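Local atomic coordinates of alpha-14 giardin (Giardia lamblia, PDB entry 3CHJ), a protein that binds calcium and, in a calcium-dependent way, phospholipids, and may act as a calcium-regulated structural element linking the membrane to the underlying axoneme. Residues K69-L74 / G304-L309; S258-N263 / T297-V302. One frame throughout, in Å; residues are numbered along the deposited sequence.

Interaction 1: residues K69-L74 / G304-L309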
ATOM      1  N   LYS A  69       8.544  -7.103  17.957  1.00 18.93           N
ATOM      2  CA  LYS A  69       8.673  -7.432  16.540  1.00 20.19           C
ATOM      3  C   LYS A  69       7.867  -6.500  15.654  1.00 18.64           C
ATOM      4  O   LYS A  69       8.378  -6.032  14.611  1.00 18.82           O
ATOM      5  CB  LYS A  69       8.267  -8.887  16.270  1.00 20.39           C
ATOM      6  CG  LYS A  69       8.782  -9.399  14.929  1.00 23.79           C
ATOM      7  CD  LYS A  69       8.595 -10.912  14.780  1.00 24.01           C
ATOM      8  CE  LYS A  69       9.262 -11.404  13.487  1.00 28.90           C
ATOM      9  NZ  LYS A  69       8.687 -10.737  12.276  1.00 32.20           N
ATOM     10  N   ASP A  70       6.624  -6.222  16.051  1.00 17.76           N
ATOM     11  CA  ASP A  70       5.763  -5.331  15.243  1.00 16.65           C
ATOM     12  C   ASP A  70       6.386  -3.946  15.000  1.00 16.52           C
ATOM     13  O   ASP A  70       6.464  -3.454  13.857  1.00 15.60           O
ATOM     14  CB  ASP A  70       4.302  -5.238  15.774  1.00 16.84           C
ATOM     15  CG  ASP A  70       4.169  -4.760  17.246  1.00 17.77           C
ATOM     16  OD1 ASP A  70       5.150  -4.415  17.942  1.00 17.88           O
ATOM     17  OD2 ASP A  70       2.992  -4.735  17.699  1.00 18.67           O
ATOM     18  N   PHE A  71       6.843  -3.330  16.079  1.00 15.68           N
ATOM     19  CA  PHE A  71       7.431  -1.993  16.043  1.00 15.14           C
ATOM     20  C   PHE A  71       8.808  -1.978  15.349  1.00 14.73           C
ATOM     21  O   PHE A  71       9.107  -1.052  14.565  1.00 14.29           O
ATOM     22  CB  PHE A  71       7.467  -1.453  17.489  1.00 16.35           C
ATOM     23  CG  PHE A  71       7.845   0.003  17.621  1.00 16.67           C
ATOM     24  CD1 PHE A  71       7.416   0.957  16.699  1.00 18.92           C
ATOM     25  CD2 PHE A  71       8.604   0.422  18.700  1.00 19.73           C
ATOM     26  CE1 PHE A  71       7.769   2.297  16.841  1.00 19.74           C
ATOM     27  CE2 PHE A  71       8.967   1.754  18.847  1.00 21.05           C
ATOM     28  CZ  PHE A  71       8.540   2.699  17.910  1.00 19.29           C
ATOM     29  N   GLU A  72       9.654  -2.982  15.612  1.00 15.15           N
ATOM     30  CA  GLU A  72      10.962  -3.075  14.941  1.00 15.05           C
ATOM     31  C   GLU A  72      10.781  -3.167  13.418  1.00 14.95           C
ATOM     32  O   GLU A  72      11.467  -2.481  12.651  1.00 14.97           O
ATOM     33  CB  GLU A  72      11.777  -4.291  15.413  1.00 16.13           C
ATOM     34  CG  GLU A  72      13.075  -4.376  14.655  1.00 17.86           C
ATOM     35  CD  GLU A  72      13.868  -5.645  14.832  1.00 22.63           C
ATOM     36  OE1 GLU A  72      13.464  -6.534  15.612  1.00 24.24           O
ATOM     37  OE2 GLU A  72      14.919  -5.749  14.155  1.00 23.95           O
ATOM     38  N   SER A  73       9.848  -4.017  13.015  1.00 14.54           N
ATOM     39  CA  SER A  73       9.572  -4.236  11.594  1.00 14.84           C
ATOM     40  C   SER A  73       9.102  -2.943  10.946  1.00 13.47           C
ATOM     41  O   SER A  73       9.563  -2.567   9.857  1.00 14.02           O
ATOM     42  CB  SER A  73       8.535  -5.321  11.443  1.00 15.50           C
ATOM     43  OG  SER A  73       9.128  -6.559  11.839  1.00 20.60           O
ATOM     44  N   LEU A  74       8.222  -2.242  11.640  1.00 12.24           N
ATOM     45  CA  LEU A  74       7.731  -0.962  11.155  1.00 11.86           C
ATOM     46  C   LEU A  74       8.858   0.040  10.958  1.00 12.23           C
ATOM     47  O   LEU A  74       8.995   0.614   9.870  1.00 12.15           O
ATOM     48  CB  LEU A  74       6.684  -0.401  12.135  1.00 12.01           C
ATOM     49  CG  LEU A  74       6.151   1.004  11.841  1.00 11.41           C
ATOM     50  CD1 LEU A  74       5.361   0.984  10.494  1.00 11.66           C
ATOM     51  CD2 LEU A  74       5.270   1.426  12.990  1.00 13.20           C
ATOM     52  N   GLY A 304       0.652   1.298  18.818  1.00 14.80           N
ATOM     53  CA  GLY A 304      -0.543   2.053  18.460  1.00 14.39           C
ATOM     54  C   GLY A 304      -0.238   3.528  18.326  1.00 14.94           C
ATOM     55  O   GLY A 304      -0.710   4.181  17.393  1.00 14.85           O
ATOM     56  N   ASP A 305       0.564   4.062  19.245  1.00 14.73           N
ATOM     57  CA  ASP A 305       0.937   5.475  19.194  1.00 14.86           C
ATOM     58  C   ASP A 305       1.728   5.779  17.930  1.00 14.14           C
ATOM     59  O   ASP A 305       1.548   6.830  17.323  1.00 14.53           O
ATOM     60  CB  ASP A 305       1.714   5.862  20.460  1.00 16.40           C
ATOM     61  CG  ASP A 305       0.827   5.848  21.718  1.00 19.17           C
ATOM     62  OD1 ASP A 305      -0.418   5.928  21.608  1.00 22.17           O
ATOM     63  OD2 ASP A 305       1.400   5.749  22.824  1.00 25.76           O
ATOM     64  N   ALA A 306       2.578   4.839  17.511  1.00 13.15           N
ATOM     65  CA  ALA A 306       3.374   5.024  16.299  1.00 12.56           C
ATOM     66  C   ALA A 306       2.517   5.055  15.038  1.00 13.00           C
ATOM     67  O   ALA A 306       2.752   5.884  14.156  1.00 12.78           O
ATOM     68  CB  ALA A 306       4.453   3.940  16.183  1.00 12.91           C
ATOM     69  N   ILE A 307       1.555   4.135  14.938  1.00 12.63           N
ATOM     70  CA  ILE A 307       0.651   4.114  13.794  1.00 12.19           C
ATOM     71  C   ILE A 307      -0.143   5.419  13.728  1.00 12.98           C
ATOM     72  O   ILE A 307      -0.207   6.052  12.659  1.00 13.55           O
ATOM     73  CB  ILE A 307      -0.287   2.880  13.820  1.00 12.78           C
ATOM     74  CG1 ILE A 307       0.520   1.582  13.726  1.00 12.69           C
ATOM     75  CG2 ILE A 307      -1.382   2.966  12.718  1.00 12.06           C
ATOM     76  CD1 ILE A 307       1.395   1.401  12.451  1.00 13.99           C
ATOM     77  N   LYS A 308      -0.684   5.858  14.872  1.00 13.24           N
ATOM     78  CA  LYS A 308      -1.458   7.121  14.936  1.00 13.94           C
ATOM     79  C   LYS A 308      -0.595   8.299  14.502  1.00 13.49           C
ATOM     80  O   LYS A 308      -1.047   9.149  13.716  1.00 13.90           O
ATOM     81  CB  LYS A 308      -1.991   7.389  16.352  1.00 14.85           C
ATOM     82  CG  LYS A 308      -3.217   6.576  16.708  1.00 17.42           C
ATOM     83  CD  LYS A 308      -3.838   7.006  18.019  1.00 22.61           C
ATOM     84  CE  LYS A 308      -3.026   6.480  19.209  1.00 24.73           C
ATOM     85  NZ  LYS A 308      -3.777   6.560  20.503  1.00 29.16           N
ATOM     86  N   LEU A 309       0.654   8.346  14.981  1.00 12.83           N
ATOM     87  CA  LEU A 309       1.540   9.463  14.660  1.00 12.99           C
ATOM     88  C   LEU A 309       1.949   9.488  13.180  1.00 12.05           C
ATOM     89  O   LEU A 309       1.988  10.540  12.542  1.00 13.12           O
ATOM     90  CB  LEU A 309       2.789   9.407  15.560  1.00 12.79           C
ATOM     91  CG  LEU A 309       3.780  10.562  15.440  1.00 15.95           C
ATOM     92  CD1 LEU A 309       3.090  11.902  15.630  1.00 17.35           C
ATOM     93  CD2 LEU A 309       4.881  10.359  16.479  1.00 15.34           C
TER
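Phe-71 and Leu-74, one helical turn apart on helix 69-78, close over the methyl group of Ala-306 on helix 301-310, joining two helices of an all-helical annexin fold through segments that lie 230 residues apart in the sequence. The segment axes run roughly the same way, 32° from parallel, and come no nearer than 11.0 Å, so side chains alone bridge the gap and no hydrogen bond crosses it. The packed part is small, buried and wholly apolar. Ala-306 faces helix 69-78, and its short side chain leaves room for two larger ones: CE1 of Phe-71 lies 3.8 Å from CB of Ala-306, the methyl meeting the ring obliquely. With CG anti to the backbone N (chi1 -171°), the Phe-71 ring is carried toward the second helix although its CB does not head there. Ile-33 of helix 31-38 touches both Phe-71 and Ala-306, extending the apolar cluster, while Ile-307 also packs on Phe-291 and Cys-295 of helix 291-298.

The outward side is polar and looser. Partly exposed Ser-73 folds its hydroxyl back onto its own helix, OG donating to Lys-69 O at 2.9 Å. That carbonyl also accepts from Ser-73 N, the two donors arriving from opposite faces of its plane. On the other helix Lys-308 NZ pairs with Asp-305 OD1 at 3.6 Å. On the packed side, branched ends suit the wide spacing: Leu-74 and Ile-307 meet at a slant, methyl CD2 of Leu-74 resting 3.9 Å from CD1 of Ile-307.

Interaction 2: residues S258-N263 / T297-V302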
ATOM      1  N   SER A 258     -11.482  -9.634  15.086  1.00 40.63           N
ATOM      2  CA  SER A 258     -11.122  -9.969  16.466  1.00 41.10           C
ATOM      3  C   SER A 258      -9.923  -9.171  16.980  1.00 40.91           C
ATOM      4  O   SER A 258     -10.010  -8.486  18.007  1.00 41.37           O
ATOM      5  CB  SER A 258     -10.851 -11.474  16.580  1.00 41.42           C
ATOM      6  OG  SER A 258     -10.646 -11.867  17.929  1.00 42.91           O
ATOM      7  N   GLY A 259      -8.809  -9.273  16.262  1.00 40.22           N
ATOM      8  CA  GLY A 259      -7.613  -8.507  16.572  1.00 39.07           C
ATOM      9  C   GLY A 259      -7.252  -7.615  15.403  1.00 38.27           C
ATOM     10  O   GLY A 259      -8.126  -6.963  14.808  1.00 38.53           O
ATOM     11  N   SER A 260      -5.961  -7.598  15.070  1.00 37.01           N
ATOM     12  CA  SER A 260      -5.431  -6.719  14.027  1.00 35.41           C
ATOM     13  C   SER A 260      -4.255  -7.354  13.303  1.00 34.10           C
ATOM     14  O   SER A 260      -3.517  -8.157  13.883  1.00 34.76           O
ATOM     15  CB  SER A 260      -5.013  -5.377  14.627  1.00 35.44           C
ATOM     16  OG  SER A 260      -6.133  -4.730  15.198  1.00 36.63           O
ATOM     17  N   ASP A 261      -4.083  -6.963  12.041  1.00 31.95           N
ATOM     18  CA  ASP A 261      -3.092  -7.543  11.132  1.00 29.81           C
ATOM     19  C   ASP A 261      -1.843  -6.650  11.092  1.00 28.74           C
ATOM     20  O   ASP A 261      -1.761  -5.783  10.241  1.00 28.03           O
ATOM     21  CB  ASP A 261      -3.734  -7.641   9.731  1.00 29.58           C
ATOM     22  CG  ASP A 261      -2.877  -8.406   8.708  1.00 29.10           C
ATOM     23  OD1 ASP A 261      -1.655  -8.604   8.902  1.00 27.70           O
ATOM     24  OD2 ASP A 261      -3.446  -8.780   7.659  1.00 28.79           O
ATOM     25  N   SER A 262      -0.890  -6.866  12.008  1.00 27.21           N
ATOM     26  CA  SER A 262       0.271  -5.960  12.168  1.00 26.31           C
ATOM     27  C   SER A 262       1.211  -5.889  10.957  1.00 24.72           C
ATOM     28  O   SER A 262       1.722  -4.816  10.634  1.00 22.94           O
ATOM     29  CB  SER A 262       1.063  -6.254  13.459  1.00 26.45           C
ATOM     30  OG  SER A 262       2.032  -7.275  13.278  1.00 30.23           O
ATOM     31  N   ASN A 263       1.446  -7.015  10.292  1.00 23.09           N
ATOM     32  CA  ASN A 263       2.230  -6.979   9.043  1.00 22.16           C
ATOM     33  C   ASN A 263       1.562  -6.127   7.985  1.00 20.52           C
ATOM     34  O   ASN A 263       2.236  -5.312   7.293  1.00 19.53           O
ATOM     35  CB  ASN A 263       2.456  -8.390   8.516  1.00 23.15           C
ATOM     36  CG  ASN A 263       3.397  -9.166   9.384  1.00 24.96           C
ATOM     37  OD1 ASN A 263       4.419  -8.646   9.828  1.00 29.08           O
ATOM     38  ND2 ASN A 263       3.057 -10.426   9.643  1.00 28.84           N
ATOM     39  N   THR A 297      -8.663   1.399  20.239  1.00 24.75           N
ATOM     40  CA  THR A 297      -9.300   0.143  20.609  1.00 25.57           C
ATOM     41  C   THR A 297      -8.462  -1.058  20.196  1.00 25.01           C
ATOM     42  O   THR A 297      -8.264  -1.980  20.985  1.00 25.58           O
ATOM     43  CB  THR A 297     -10.717   0.018  20.009  1.00 25.90           C
ATOM     44  OG1 THR A 297     -11.490   1.164  20.374  1.00 27.90           O
ATOM     45  CG2 THR A 297     -11.405  -1.225  20.547  1.00 27.44           C
ATOM     46  N   GLU A 298      -7.951  -1.038  18.968  1.00 24.24           N
ATOM     47  CA  GLU A 298      -7.294  -2.203  18.389  1.00 23.93           C
ATOM     48  C   GLU A 298      -5.865  -2.385  18.858  1.00 23.00           C
ATOM     49  O   GLU A 298      -5.395  -3.509  18.981  1.00 23.30           O
ATOM     50  CB  GLU A 298      -7.274  -2.119  16.849  1.00 23.93           C
ATOM     51  CG  GLU A 298      -8.634  -2.012  16.154  1.00 26.75           C
ATOM     52  CD  GLU A 298      -9.512  -3.240  16.332  1.00 30.82           C
ATOM     53  OE1 GLU A 298      -8.967  -4.350  16.539  1.00 32.81           O
ATOM     54  OE2 GLU A 298     -10.757  -3.080  16.269  1.00 32.59           O
ATOM     55  N   LEU A 299      -5.166  -1.276  19.083  1.00 22.44           N
ATOM     56  CA  LEU A 299      -3.730  -1.313  19.342  1.00 22.81           C
ATOM     57  C   LEU A 299      -3.379  -0.677  20.684  1.00 23.15           C
ATOM     58  O   LEU A 299      -3.771   0.450  20.970  1.00 24.55           O
ATOM     59  CB  LEU A 299      -2.969  -0.618  18.202  1.00 22.49           C
ATOM     60  CG  LEU A 299      -3.181  -1.112  16.751  1.00 22.98           C
ATOM     61  CD1 LEU A 299      -2.332  -0.273  15.779  1.00 23.65           C
ATOM     62  CD2 LEU A 299      -2.873  -2.598  16.589  1.00 23.22           C
ATOM     63  N   LYS A 300      -2.645  -1.410  21.509  1.00 23.22           N
ATOM     64  CA  LYS A 300      -2.205  -0.882  22.792  1.00 22.77           C
ATOM     65  C   LYS A 300      -0.736  -0.503  22.730  1.00 21.91           C
ATOM     66  O   LYS A 300       0.012  -0.990  21.871  1.00 23.23           O
ATOM     67  CB  LYS A 300      -2.428  -1.907  23.911  1.00 23.16           C
ATOM     68  CG  LYS A 300      -3.880  -2.324  24.124  1.00 24.97           C
ATOM     69  CD  LYS A 300      -4.742  -1.181  24.623  1.00 29.19           C
ATOM     70  CE  LYS A 300      -6.184  -1.610  24.800  1.00 32.26           C
ATOM     71  NZ  LYS A 300      -6.846  -1.927  23.500  1.00 35.23           N
ATOM     72  N   GLY A 301      -0.326   0.388  23.627  1.00 20.63           N
ATOM     73  CA  GLY A 301       1.076   0.728  23.780  1.00 18.82           C
ATOM     74  C   GLY A 301       1.675   1.539  22.654  1.00 18.22           C
ATOM     75  O   GLY A 301       0.952   2.170  21.862  1.00 17.86           O
ATOM     76  N   VAL A 302       2.996   1.543  22.625  1.00 17.40           N
ATOM     77  CA  VAL A 302       3.778   2.393  21.752  1.00 16.44           C
ATOM     78  C   VAL A 302       3.486   2.118  20.275  1.00 15.62           C
ATOM     79  O   VAL A 302       3.521   3.046  19.457  1.00 15.08           O
ATOM     80  CB  VAL A 302       5.305   2.310  22.069  1.00 17.18           C
ATOM     81  CG1 VAL A 302       5.900   0.968  21.690  1.00 17.55           C
ATOM     82  CG2 VAL A 302       6.057   3.488  21.447  1.00 19.19           C
TER
HETATM   83  O   HOH W   1      -6.320  -5.755  17.793  1.00 43.53           O
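Extended backbone at Ser-260 passes the end of helix 291-298, its CA 6.5 Å from the CA of Glu-298. Leu-299 is the first residue there to leave helical angles, and Asp-261 N-caps helix 262-272, its OD1 accepting from Arg-264 N. The CB of Ser-260 heads across the gap, and the small hydroxyl suits this partly exposed spot. Its OG donates to a water at 2.8 Å, and that water donates in turn to Glu-298 O at 2.7 Å, giving the carbonyl a bridged partner near the helix terminus. Glu-298 is bent at chi2 (-65°), which folds its carboxylate back toward the 258-263 segment and sets OE1 3.2 Å from Ser-260 OG. The other oxygen, OE2, forms a salt bridge with Arg-294, one turn earlier on the same helix. On the apolar flank, methyl CD2 of Leu-299 lies 4.0 Å from CB of Ser-260, and both residues also touch Leu-265. Leucine fits there because Phe-255 adds a further apolar surface. The link leading into helix 262-272 thus meets the link between helices 291-298 and 301-310, one water bridging these two interhelical connections of an annexin fourth repeat.

How the interactions relate
After four earlier helices the chain reaches helix 69-78, the early half of interaction 1, then runs through a long, mostly helical course before reaching 258-263. Interaction 2 closes a short loop of 33 residues between 258-263 and 297-302. Two residues further on, 304-309 returns to helix 69-78 and closes the much longer loop of interaction 1, so the short closure sits wholly within the long one and the two do not cross. Both use helix 301-310, and their centres lie about 10 Å apart. Interaction 2 is internal to the fourth repeat, whereas interaction 1 ties that repeat to an early helix. Leu-299 packs on Gly-304 and Ile-307, making the two contacts continuous.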